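PDB 2J2M: catalase from Exiguobacterium oxidotolerans, which probably catalyses the breakdown of hydrogen peroxide to water and oxygen at a haem group, working as an assembly of four chains. Local coordinates for residues A[426-429]-A[435-438]; A[6-9]-A[15-18]; A[367-370]-A[375-378]. One frame throughout, in Å; residues are numbered along the deposited sequence.

Interaction 1 of 3, residues A[426-429]-A[435-438]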
# COMPACT_ATOMS: atom_id res chain seq x y z
N GLU A 426 8.70 30.01 -36.97
CA GLU A 426 8.07 31.28 -36.60
C GLU A 426 8.45 31.70 -35.18
O GLU A 426 8.79 32.86 -34.95
CB GLU A 426 6.55 31.21 -36.70
CG GLU A 426 6.01 30.94 -38.11
CD GLU A 426 4.51 30.70 -38.10
OE1 GLU A 426 3.76 31.70 -37.99
OE2 GLU A 426 4.10 29.52 -38.18
N VAL A 427 8.40 30.76 -34.24
CA VAL A 427 8.84 31.02 -32.86
C VAL A 427 10.29 31.50 -32.85
O VAL A 427 10.59 32.51 -32.19
CB VAL A 427 8.64 29.81 -31.88
CG1 VAL A 427 9.36 30.07 -30.53
CG2 VAL A 427 7.14 29.51 -31.65
N TYR A 428 11.18 30.83 -33.57
CA TYR A 428 12.56 31.31 -33.64
C TYR A 428 12.65 32.77 -34.13
O TYR A 428 13.29 33.63 -33.48
CB TYR A 428 13.45 30.40 -34.50
CG TYR A 428 14.88 30.88 -34.60
CD1 TYR A 428 15.35 31.54 -35.75
CD2 TYR A 428 15.77 30.71 -33.53
CE1 TYR A 428 16.66 31.99 -35.83
CE2 TYR A 428 17.06 31.15 -33.59
CZ TYR A 428 17.51 31.79 -34.74
OH TYR A 428 18.82 32.22 -34.79
N ARG A 429 11.98 33.06 -35.25
CA ARG A 429 12.06 34.39 -35.87
C ARG A 429 11.35 35.49 -35.07
O ARG A 429 11.69 36.66 -35.20
CB ARG A 429 11.60 34.35 -37.34
CG ARG A 429 12.63 33.67 -38.25
CD ARG A 429 12.16 33.52 -39.69
NE ARG A 429 10.93 32.74 -39.82
CZ ARG A 429 10.88 31.42 -40.02
NH1 ARG A 429 9.69 30.83 -40.14
NH2 ARG A 429 11.99 30.69 -40.09
N GLU A 435 17.70 36.56 -27.28
CA GLU A 435 17.06 35.25 -27.16
C GLU A 435 17.64 34.22 -28.16
O GLU A 435 17.93 33.08 -27.78
CB GLU A 435 15.54 35.36 -27.33
CG GLU A 435 14.85 36.12 -26.19
CD GLU A 435 13.37 36.40 -26.44
OE1 GLU A 435 12.92 36.43 -27.61
OE2 GLU A 435 12.64 36.61 -25.46
N GLN A 436 17.83 34.64 -29.41
CA GLN A 436 18.37 33.76 -30.44
C GLN A 436 19.81 33.34 -30.15
O GLN A 436 20.20 32.22 -30.48
CB GLN A 436 18.31 34.42 -31.81
CG GLN A 436 16.92 34.59 -32.35
CD GLN A 436 16.91 35.13 -33.77
OE1 GLN A 436 17.86 35.78 -34.21
NE2 GLN A 436 15.82 34.87 -34.48
N MET A 437 20.58 34.23 -29.52
CA MET A 437 21.96 33.92 -29.16
C MET A 437 22.03 33.02 -27.91
O MET A 437 22.85 32.09 -27.86
CB MET A 437 22.80 35.20 -29.01
CG MET A 437 24.31 34.96 -28.81
SD MET A 437 25.10 33.81 -30.01
CE MET A 437 25.86 34.96 -31.17
N ALA A 438 21.16 33.27 -26.93
CA ALA A 438 21.00 32.38 -25.77
C ALA A 438 20.62 30.98 -26.21
O ALA A 438 21.18 30.00 -25.72
CB ALA A 438 19.97 32.94 -24.78
O HOH W 1 20.66 31.61 -33.11
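Gln436 lies across the ring of Tyr428, and following its side chain outward from the backbone shows how one glutamine can both cover an aromatic face and close a hydrogen bond. The chain leaves helix 433-447 with CG anti to the carbonyl carbon (chi1 -69°) and then runs extended, which carries it over the ring. CB stands 3.7 Å from Tyr428 OH, at the phenol end. Next, CG of Gln436 sits over the face in a CH-pi contact, 4.1 Å from the centroid of the Tyr428 ring. The amide carbon CD follows, 3.5 Å from Tyr428 CZ, and here the amide and ring planes are only 9° apart, so the two flat groups are stacked. At the tip, NE2 of Gln436 hangs 3.3 Å from Tyr428 CE1, displaced toward the rim. The same nitrogen donates to the backbone oxygen of the tyrosine: Gln436 NE2 to Tyr428 O is 3.0 Å and nearly straight, 166° at the hydrogen, although the donor stands above the carbonyl plane. This bond, with the stacking, probably limits rotation of the amide and helps hold it flat on the ring. A water at the ring edge completes the clasp, 2.6 Å from Tyr428 OH, and donates to Gln436 O. Cutting the glutamine back to an alanine is likely to leave the tyrosine carbonyl without this donor and to strip the amide from the ring face. The pair thus joins two successive helices of the C-terminal catalase-related region, 422-430 and 433-447, across their short connection. Tyr428 also touches Met178 of helix 174-180, while Arg429 forms a salt bridge with Asp467, beside the start of helix 468-477.

Interaction 2 of 3, residues A[6-9]-A[15-18]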
# COMPACT_ATOMS: atom_id res chain seq x y z
N LYS A 6 1.27 21.68 28.28
CA LYS A 6 0.87 20.68 27.25
C LYS A 6 1.64 19.38 27.45
O LYS A 6 2.88 19.36 27.33
CB LYS A 6 1.14 21.25 25.85
CG LYS A 6 0.07 20.90 24.81
CD LYS A 6 0.06 21.90 23.67
CE LYS A 6 -1.35 22.04 23.08
NZ LYS A 6 -1.31 22.33 21.60
N LYS A 7 0.92 18.31 27.78
CA LYS A 7 1.51 16.98 28.00
C LYS A 7 1.80 16.23 26.69
O LYS A 7 0.91 16.06 25.85
CB LYS A 7 0.61 16.09 28.87
CG LYS A 7 0.29 16.62 30.26
CD LYS A 7 0.03 15.48 31.26
CE LYS A 7 -1.26 15.64 32.09
NZ LYS A 7 -1.54 17.02 32.62
N LEU A 8 3.06 15.78 26.55
CA LEU A 8 3.47 14.82 25.53
C LEU A 8 2.76 13.48 25.76
O LEU A 8 2.76 12.97 26.88
CB LEU A 8 4.98 14.63 25.57
CG LEU A 8 5.58 13.52 24.69
CD1 LEU A 8 5.45 13.83 23.19
CD2 LEU A 8 7.02 13.35 25.07
N THR A 9 2.18 12.92 24.69
CA THR A 9 1.40 11.68 24.78
C THR A 9 1.85 10.72 23.68
O THR A 9 2.54 11.14 22.75
CB THR A 9 -0.15 11.90 24.61
OG1 THR A 9 -0.43 12.41 23.30
CG2 THR A 9 -0.69 12.90 25.62
N PRO A 15 -0.13 9.79 28.65
CA PRO A 15 0.99 10.70 28.91
C PRO A 15 2.35 10.00 29.00
O PRO A 15 2.48 8.99 29.66
CB PRO A 15 0.62 11.32 30.26
CG PRO A 15 -0.83 11.13 30.39
CD PRO A 15 -1.11 9.83 29.75
N ILE A 16 3.35 10.57 28.33
CA ILE A 16 4.71 10.08 28.38
C ILE A 16 5.48 10.68 29.57
O ILE A 16 5.50 11.89 29.77
CB ILE A 16 5.43 10.33 27.01
CG1 ILE A 16 4.89 9.32 25.99
CG2 ILE A 16 6.97 10.20 27.14
CD1 ILE A 16 5.11 9.68 24.53
N GLY A 17 6.11 9.81 30.36
CA GLY A 17 6.90 10.24 31.50
C GLY A 17 8.37 10.46 31.17
O GLY A 17 9.00 11.39 31.69
N ASP A 18 8.92 9.61 30.31
CA ASP A 18 10.32 9.67 29.96
C ASP A 18 10.45 9.51 28.44
O ASP A 18 10.30 8.42 27.89
CB ASP A 18 11.11 8.58 30.71
CG ASP A 18 12.61 8.58 30.42
OD1 ASP A 18 13.34 7.85 31.13
OD2 ASP A 18 13.09 9.29 29.50
O HOH W 2 3.41 13.63 29.33
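A single beta bridge, pairing Thr9 with Pro15, closes a loop in the N-terminal arm, a part of the chain that in catalases of this family reaches over a neighbouring subunit. The bridged CA atoms of Thr9 and Pro15 are 4.3 Å apart, and neither segment continues into a regular strand. One backbone hydrogen bond crosses the gap: Ile16 N donates to Leu8 O over 2.9 Å, almost straight at 174°. The same oxygen receives a CA-H...O contact from Pro15, whose CA is 3.5 Å from Leu8 O. A water placed to donate to both Leu8 O and Ile16 O lies 2.6 Å from Leu8 O, though it has more acceptors in reach than protons to give. Leu8 O is therefore approached by an amide, a CA hydrogen and a water.

The apolar half of the contact is made by Leu8 and Ile16. The isobutyl group of Leu8, with CG anti to the backbone N (chi1 172°), swings toward Ile16, and its CD2 meets Ile16 CG2 at 3.8 Å, while CG of Leu8 lies 3.9 Å from Ile16 CD1. At the other end, Lys7 contributes its aliphatic portion, CD lying 4.3 Å from Pro15 CB.

The second subunit, another copy of the protein, lies within reach of all eight residues of 6-9 and 15-18. Thr9 OG1 hydrogen-bonds to the backbone N of Asn364 of that subunit and Thr9 O to the side chain of its Asn365, while Pro15 packs on Tyr398 of the same neighbour, consistent with an arm that helps hold subunits together. Beyond the bridge, the far end of the isoleucine reaches across to 6-9, where Ile16 CD1 lies 3.5 Å from Thr9 O.

Interaction 3 of 3, residues A[367-370]-A[375-378]; sequences QRDG and KQQT
Gln376 OE1 is gripped twice: Asp369 N donates to it over 2.8 Å, on a lone pair in the carbonyl plane, and a water bound to Asp369 O also donates to it. The other end of the same amide turns to the aspartate side chain, where Gln376 NE2 gives a hydrogen bond of 2.9 Å to Asp369 OD2, met on the anti side of the carboxylate. One glutamine amide thus spans backbone and side chain of a single residue, which probably limits its freedom to flip. The bend at chi2 (85°), after a CG anti to the backbone N, brings it round to that position.

Alongside, Arg368 and Gln377 cross at about a right angle. CB of Gln377 lies over one face of the guanidinium, offset toward its rim, 3.8 Å from Arg368 CZ. Arg368 NH1 donates to Gln367 O over 2.9 Å, and that oxygen also accepts a hydrogen bond from a second water, which in turn accepts from Gln377 NE2. Gln377 OE1 is held by Asn365 N.

Both segments belong to the long irregular stretch between helix 330-346 and strand 403-404, at the subunit interface: Gln376 NE2 also bonds Asn305 of the second subunit, near helix 307-311 there, and Gln367 NE2 hydrogen-bonds to Glu40 of the second subunit, on helix 36-45 of that chain.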
# COMPACT_ATOMS: atom_id res chain seq x y z
N GLN A 367 -20.55 6.71 -2.87
CA GLN A 367 -19.24 6.07 -2.76
C GLN A 367 -18.95 5.75 -1.29
O GLN A 367 -19.33 6.51 -0.38
CB GLN A 367 -18.13 6.95 -3.33
CG GLN A 367 -18.22 7.20 -4.81
CD GLN A 367 -17.09 8.08 -5.32
OE1 GLN A 367 -16.02 8.13 -4.73
NE2 GLN A 367 -17.31 8.76 -6.44
N ARG A 368 -18.25 4.63 -1.05
CA ARG A 368 -18.07 4.13 0.31
C ARG A 368 -16.71 3.48 0.50
O ARG A 368 -16.10 3.00 -0.46
CB ARG A 368 -19.16 3.09 0.64
CG ARG A 368 -20.61 3.68 0.82
CD ARG A 368 -20.66 4.71 1.95
NE ARG A 368 -21.99 5.20 2.24
CZ ARG A 368 -22.61 6.20 1.60
NH1 ARG A 368 -22.02 6.81 0.56
NH2 ARG A 368 -23.84 6.57 1.97
N ASP A 369 -16.26 3.44 1.76
CA ASP A 369 -15.15 2.58 2.19
C ASP A 369 -13.79 3.06 1.67
O ASP A 369 -13.54 4.28 1.62
CB ASP A 369 -15.41 1.10 1.84
CG ASP A 369 -16.68 0.51 2.52
OD1 ASP A 369 -16.86 -0.72 2.42
OD2 ASP A 369 -17.48 1.22 3.17
N GLY A 370 -12.92 2.12 1.28
CA GLY A 370 -11.53 2.45 0.89
C GLY A 370 -10.64 2.77 2.09
O GLY A 370 -11.12 3.26 3.13
N LYS A 375 -13.63 10.45 6.31
CA LYS A 375 -14.90 11.18 6.08
C LYS A 375 -15.98 10.27 5.45
O LYS A 375 -16.77 10.70 4.58
CB LYS A 375 -14.67 12.43 5.20
CG LYS A 375 -13.83 13.57 5.84
CD LYS A 375 -14.65 14.51 6.74
CE LYS A 375 -14.99 15.85 6.07
NZ LYS A 375 -16.36 15.92 5.46
N GLN A 376 -15.99 9.00 5.87
CA GLN A 376 -17.04 8.06 5.48
C GLN A 376 -18.44 8.66 5.67
O GLN A 376 -18.78 9.13 6.75
CB GLN A 376 -16.90 6.77 6.31
CG GLN A 376 -17.86 5.62 5.95
CD GLN A 376 -17.32 4.77 4.82
OE1 GLN A 376 -16.87 5.30 3.80
NE2 GLN A 376 -17.35 3.45 5.00
N GLN A 377 -19.23 8.67 4.60
CA GLN A 377 -20.65 9.03 4.68
C GLN A 377 -21.37 7.86 5.35
O GLN A 377 -21.22 6.71 4.95
CB GLN A 377 -21.22 9.35 3.29
CG GLN A 377 -20.49 10.52 2.57
CD GLN A 377 -20.80 10.60 1.07
OE1 GLN A 377 -21.63 11.40 0.62
NE2 GLN A 377 -20.12 9.75 0.28
N THR A 378 -22.14 8.15 6.38
CA THR A 378 -22.66 7.08 7.23
C THR A 378 -24.07 6.57 6.89
O THR A 378 -24.50 5.54 7.44
CB THR A 378 -22.56 7.45 8.72
OG1 THR A 378 -23.25 8.68 8.95
CG2 THR A 378 -21.09 7.59 9.12
O HOH W 3 -18.21 7.86 1.54
O HOH W 4 -14.74 6.43 2.51

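In the fold
Interaction 1 alone joins helices and is touched by no other chain of the assembly; it is partly buried, and its main feature is an amide stacked on a ring. Interactions 2 and 3 hold irregular chain and both touch the second subunit. Interaction 2 is buried and combines a backbone bridge with aliphatic packing, whereas interaction 3 is a surface contact dominated by amides, a carboxylate, a guanidinium and waters. The centres of interactions 2 and 3 lie about 33 Å apart, while interaction 1 is on the opposite side of the chain's centre from both, its centre about 64 Å from that of interaction 2.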